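Local coordinates for trypanothione-dependent glyoxalase I (PDB 2C21), which belongs to the glyoxalase/bleomycin resistance protein/dioxygenase superfamily and, as a two-chain assembly, binds nickel(II) ions between its subunits, at residues Ile14-Gly17 / Asp18-Arg21; Glu123-Glu127 / Lys128-Glu132. All blocks are in the same frame, centred on the assembly; numbering follows the deposited sequence.

Contact 1 (Ile14-Gly17 / Asp18-Arg21); sequences IRVG and DLDR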
loop_
_atom_site.group_PDB
_atom_site.type_symbol
_atom_site.label_atom_id
_atom_site.label_comp_id
_atom_site.label_asym_id
_atom_site.label_seq_id
_atom_site.Cartn_x
_atom_site.Cartn_y
_atom_site.Cartn_z
ATOM N N ILE A 14 -6.295 -3.533 3.758
ATOM C CA ILE A 14 -6.702 -4.892 3.347
ATOM C C ILE A 14 -7.750 -5.399 4.350
ATOM O O ILE A 14 -7.718 -5.025 5.530
ATOM C CB ILE A 14 -5.506 -5.879 3.312
ATOM C CG1 ILE A 14 -4.785 -5.930 4.661
ATOM C CG2 ILE A 14 -4.526 -5.525 2.193
ATOM C CD1 ILE A 14 -3.877 -7.150 4.822
ATOM N N ARG A 15 -8.679 -6.231 3.888
ATOM C CA ARG A 15 -9.662 -6.837 4.776
ATOM C C ARG A 15 -9.176 -8.218 5.199
ATOM O O ARG A 15 -8.584 -8.962 4.407
ATOM C CB ARG A 15 -11.038 -6.954 4.119
ATOM C CG ARG A 15 -11.651 -5.615 3.632
ATOM C CD ARG A 15 -12.905 -5.831 2.817
ATOM N NE ARG A 15 -13.434 -4.550 2.315
ATOM C CZ ARG A 15 -13.062 -3.954 1.180
ATOM N NH1 ARG A 15 -12.178 -4.500 0.354
ATOM N NH2 ARG A 15 -13.592 -2.777 0.863
ATOM N N VAL A 16 -9.416 -8.543 6.457
ATOM C CA VAL A 16 -8.881 -9.762 7.070
ATOM C C VAL A 16 -9.971 -10.519 7.777
ATOM O O VAL A 16 -10.920 -9.926 8.315
ATOM C CB VAL A 16 -7.725 -9.452 8.042
ATOM C CG1 VAL A 16 -6.576 -8.747 7.292
ATOM C CG2 VAL A 16 -8.190 -8.604 9.232
ATOM N N GLY A 17 -9.824 -11.839 7.814
ATOM C CA GLY A 17 -10.829 -12.705 8.431
ATOM C C GLY A 17 -10.808 -12.800 9.949
ATOM O O GLY A 17 -11.817 -13.137 10.554
ATOM N N ASP A 18 -9.665 -12.506 10.559
ATOM C CA ASP A 18 -9.428 -12.769 11.986
ATOM C C ASP A 18 -8.335 -11.795 12.443
ATOM O O ASP A 18 -7.177 -11.931 12.082
ATOM C CB ASP A 18 -9.042 -14.260 12.138
ATOM C CG ASP A 18 -8.643 -14.684 13.552
ATOM O OD1 ASP A 18 -8.252 -13.886 14.418
ATOM O OD2 ASP A 18 -8.667 -15.905 13.765
ATOM N N LEU A 19 -8.730 -10.784 13.208
ATOM C CA LEU A 19 -7.783 -9.784 13.705
ATOM C C LEU A 19 -6.643 -10.392 14.515
ATOM O O LEU A 19 -5.489 -10.073 14.295
ATOM C CB LEU A 19 -8.501 -8.740 14.560
ATOM C CG LEU A 19 -8.670 -7.276 14.085
ATOM C CD1 LEU A 19 -8.395 -7.009 12.632
ATOM C CD2 LEU A 19 -10.028 -6.771 14.497
ATOM N N ASP A 20 -6.977 -11.246 15.468
ATOM C CA ASP A 20 -5.960 -11.854 16.335
ATOM C C ASP A 20 -4.841 -12.505 15.515
ATOM O O ASP A 20 -3.670 -12.241 15.746
ATOM C CB ASP A 20 -6.590 -12.885 17.270
ATOM C CG ASP A 20 -7.427 -12.254 18.360
ATOM O OD1 ASP A 20 -7.378 -11.016 18.522
ATOM O OD2 ASP A 20 -8.135 -13.010 19.056
ATOM N N ARG A 21 -5.188 -13.338 14.543
ATOM C CA ARG A 21 -4.139 -14.010 13.773
ATOM C C ARG A 21 -3.368 -13.051 12.850
ATOM O O ARG A 21 -2.181 -13.230 12.639
ATOM C CB ARG A 21 -4.672 -15.222 13.009
ATOM C CG ARG A 21 -5.370 -14.898 11.765
ATOM C CD ARG A 21 -5.745 -16.141 10.993
ATOM N NE ARG A 21 -6.561 -15.717 9.862
ATOM C CZ ARG A 21 -7.190 -16.540 9.036
ATOM N NH1 ARG A 21 -7.072 -17.860 9.153
ATOM N NH2 ARG A 21 -7.896 -16.025 8.046
#

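Contact 2 (Glu123-Glu127 / Lys128-Glu132); sequences ELLNE and KTMME. With NI (nickel (II) ion), chain H.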
loop_
_atom_site.group_PDB
_atom_site.type_symbol
_atom_site.label_atom_id
_atom_site.label_comp_id
_atom_site.label_asym_id
_atom_site.label_seq_id
_atom_site.Cartn_x
_atom_site.Cartn_y
_atom_site.Cartn_z
ATOM N N GLU A 123 6.116 -8.833 -0.261
ATOM C CA GLU A 123 7.434 -8.889 -0.862
ATOM C C GLU A 123 8.465 -8.403 0.143
ATOM O O GLU A 123 8.372 -7.283 0.630
ATOM C CB GLU A 123 7.487 -8.009 -2.118
ATOM C CG GLU A 123 8.762 -8.175 -2.947
ATOM C CD GLU A 123 8.730 -7.334 -4.209
ATOM O OE1 GLU A 123 8.270 -6.190 -4.155
ATOM O OE2 GLU A 123 9.170 -7.818 -5.257
ATOM N N LEU A 124 9.434 -9.262 0.451
ATOM C CA LEU A 124 10.542 -8.921 1.311
ATOM C C LEU A 124 11.736 -8.586 0.442
ATOM O O LEU A 124 12.142 -9.388 -0.403
ATOM C CB LEU A 124 10.879 -10.101 2.220
ATOM C CG LEU A 124 9.721 -10.571 3.105
ATOM C CD1 LEU A 124 10.120 -11.848 3.843
ATOM C CD2 LEU A 124 9.337 -9.470 4.077
ATOM N N LEU A 125 12.292 -7.401 0.651
ATOM C CA LEU A 125 13.400 -6.911 -0.149
ATOM C C LEU A 125 14.569 -6.496 0.717
ATOM O O LEU A 125 14.391 -5.854 1.747
ATOM C CB LEU A 125 12.970 -5.699 -0.963
ATOM C CG LEU A 125 11.889 -5.928 -2.021
ATOM C CD1 LEU A 125 11.547 -4.590 -2.650
ATOM C CD2 LEU A 125 12.354 -6.918 -3.074
ATOM N N ASN A 126 15.772 -6.840 0.283
ATOM C CA ASN A 126 16.955 -6.261 0.898
ATOM C C ASN A 126 16.986 -4.770 0.552
ATOM O O ASN A 126 17.199 -4.396 -0.609
ATOM C CB ASN A 126 18.220 -6.953 0.411
ATOM C CG ASN A 126 19.444 -6.481 1.153
ATOM O OD1 ASN A 126 20.016 -7.209 1.977
ATOM N ND2 ASN A 126 19.842 -5.243 0.891
ATOM N N GLU A 127 16.766 -3.922 1.552
ATOM C CA GLU A 127 16.479 -2.514 1.285
ATOM C C GLU A 127 17.681 -1.799 0.720
ATOM O O GLU A 127 17.524 -0.948 -0.160
ATOM C CB GLU A 127 15.991 -1.786 2.535
ATOM C CG GLU A 127 15.753 -0.302 2.307
ATOM C CD GLU A 127 15.094 0.398 3.493
ATOM O OE1 GLU A 127 14.758 -0.263 4.505
ATOM O OE2 GLU A 127 14.908 1.629 3.405
ATOM N N LYS A 128 18.869 -2.145 1.229
ATOM C CA LYS A 128 20.111 -1.557 0.760
ATOM C C LYS A 128 20.193 -1.711 -0.760
ATOM O O LYS A 128 20.237 -0.711 -1.496
ATOM C CB LYS A 128 21.314 -2.218 1.460
ATOM C CG LYS A 128 22.658 -1.549 1.240
ATOM C CD LYS A 128 23.757 -2.299 2.003
ATOM C CE LYS A 128 25.155 -1.760 1.703
ATOM N NZ LYS A 128 25.559 -1.974 0.277
ATOM N N THR A 129 20.164 -2.962 -1.217
ATOM C CA THR A 129 20.292 -3.291 -2.633
ATOM C C THR A 129 19.182 -2.622 -3.445
ATOM O O THR A 129 19.434 -2.039 -4.490
ATOM C CB THR A 129 20.257 -4.828 -2.854
ATOM O OG1 THR A 129 21.227 -5.462 -2.014
ATOM C CG2 THR A 129 20.552 -5.179 -4.300
ATOM N N MET A 130 17.954 -2.685 -2.945
ATOM C CA MET A 130 16.818 -2.061 -3.633
ATOM C C MET A 130 17.041 -0.564 -3.878
ATOM O O MET A 130 16.737 -0.057 -4.959
ATOM C CB MET A 130 15.523 -2.286 -2.847
ATOM C CG MET A 130 14.274 -1.692 -3.494
ATOM S SD MET A 130 13.823 -2.457 -5.055
ATOM C CE MET A 130 12.107 -1.928 -5.209
ATOM N N MET A 131 17.571 0.135 -2.877
ATOM C CA MET A 131 17.748 1.583 -2.978
ATOM C C MET A 131 18.937 1.971 -3.874
ATOM O O MET A 131 18.888 2.988 -4.581
ATOM C CB MET A 131 17.901 2.205 -1.576
ATOM C CG MET A 131 16.648 2.141 -0.688
ATOM S SD MET A 131 15.124 2.684 -1.487
ATOM C CE MET A 131 14.306 1.122 -1.729
ATOM N N GLU A 132 19.998 1.167 -3.838
ATOM C CA GLU A 132 21.123 1.357 -4.753
ATOM C C GLU A 132 20.617 1.271 -6.195
ATOM O O GLU A 132 20.920 2.136 -7.021
ATOM C CB GLU A 132 22.214 0.296 -4.529
ATOM C CG GLU A 132 23.001 0.443 -3.242
ATOM C CD GLU A 132 24.045 -0.651 -3.048
ATOM O OE1 GLU A 132 24.313 -1.420 -4.003
ATOM O OE2 GLU A 132 24.589 -0.744 -1.927
HETATM NI NI NI H . 7.056 -4.893 -5.522
HETATM O O HOH W 1 8.738 -4.805 -6.475
#

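Contact 1 (Ile14-Gly17 / Asp18-Arg21)
Asp-18, the N-cap residue of helix 19-29, follows directly on Gly-17 where the chain leaves strand 8-15 and bends into the helix. Its carboxylate reaches forward over the first turn. With CG anti to the backbone N (chi1 175°), OD1 is placed to accept from Arg-21 N at 3.1 Å. This bond is nearly straight, 166° at the hydrogen, but it arrives from above the carboxylate plane, 63° out of it. It gives a partner to one of the amides that a helix start leaves without a carbonyl from a preceding turn. Next in sequence, although the CB of Leu-19 points away from 14-17, its CD1 touches Val-16 CG2 at 3.8 Å, and the two side chains cross at about a right angle; Tyr-65, Thr-46 and Val-48 of the sheet also pack on this leucine. Arg-21 sends an extended side chain back along the turn, so that NH2 lies 4.4 Å from Gly-17 CA. NH2 forms a salt bridge with Asp-118, whose OD1 also accepts from Gly-17 N, tying strand exit and helix to one carboxylate. Here an aspartate N-cap starts the helix of a beta-alpha-beta-beta-beta module, the building unit of the glyoxalase fold.

Contact 2 (Glu123-Glu127 / Lys128-Glu132)
Met-130 and Met-131 give their backbone N-H groups to the carbonyls of Asn-126 and Glu-127, the first hydrogen bonds of the helix that grows out of strand 121-126. Met-130 N reaches Asn-126 O at 3.0 Å, and Met-131 N reaches Glu-127 O at 2.9 Å. Lys-128 O then accepts from Glu-132 N, continuing the helical pattern, and also takes a weak bond from Met-131 N. Asn-126 occupies the N-cap position. On the outer face, Lys-128 bends at its last torsion (chi4 -65°), which turns NZ to Glu-132 OE2 at 2.7 Å in a salt bridge that spans one turn of the helix. Glu-127 instead finds its charge partner in Arg-8 of the second subunit, through OE2, while its CG rests 4.0 Å from Met-131 CG. Leu-125 CD1 meets Met-130 CE at 3.7 Å, an apolar contact between strand and helix. Three residues before the strand ends, Glu-123 OE1 binds nickel at 2.2 Å; water 1, His-80, and His-11 and Glu-62 of the second subunit complete the site. The axes of the short segments 123-126 and 128-132 lie at 77° to each other. Strand 121-126 runs between strands 78-85 and 111-115, with Leu-124 packed on helix 88-97, while helix 127-141 leaves the sheet with Met-130 against Phe-110 of its own chain and Arg-36 of the second subunit.

How the contacts relate
Contact 1 comes early in the chain and contact 2 near its end, their centres 27 Å apart on opposite sides of the chain's centre, with nearest atoms about 11 Å apart. Each is a junction where a strand passes into a helix, but they belong to different four-stranded sheets: within this chain, strand 8-15 is an outermost strand of one, strand 121-126 an inner strand of the other. Both sheets have the strand order 1-4-3-2, consistent with the paired modules of this superfamily. Both contacts also touch the second subunit: at 14-21 the sheet continues across the interface, and at 123-132 a nickel site is shared, so both belong to the dimer's construction.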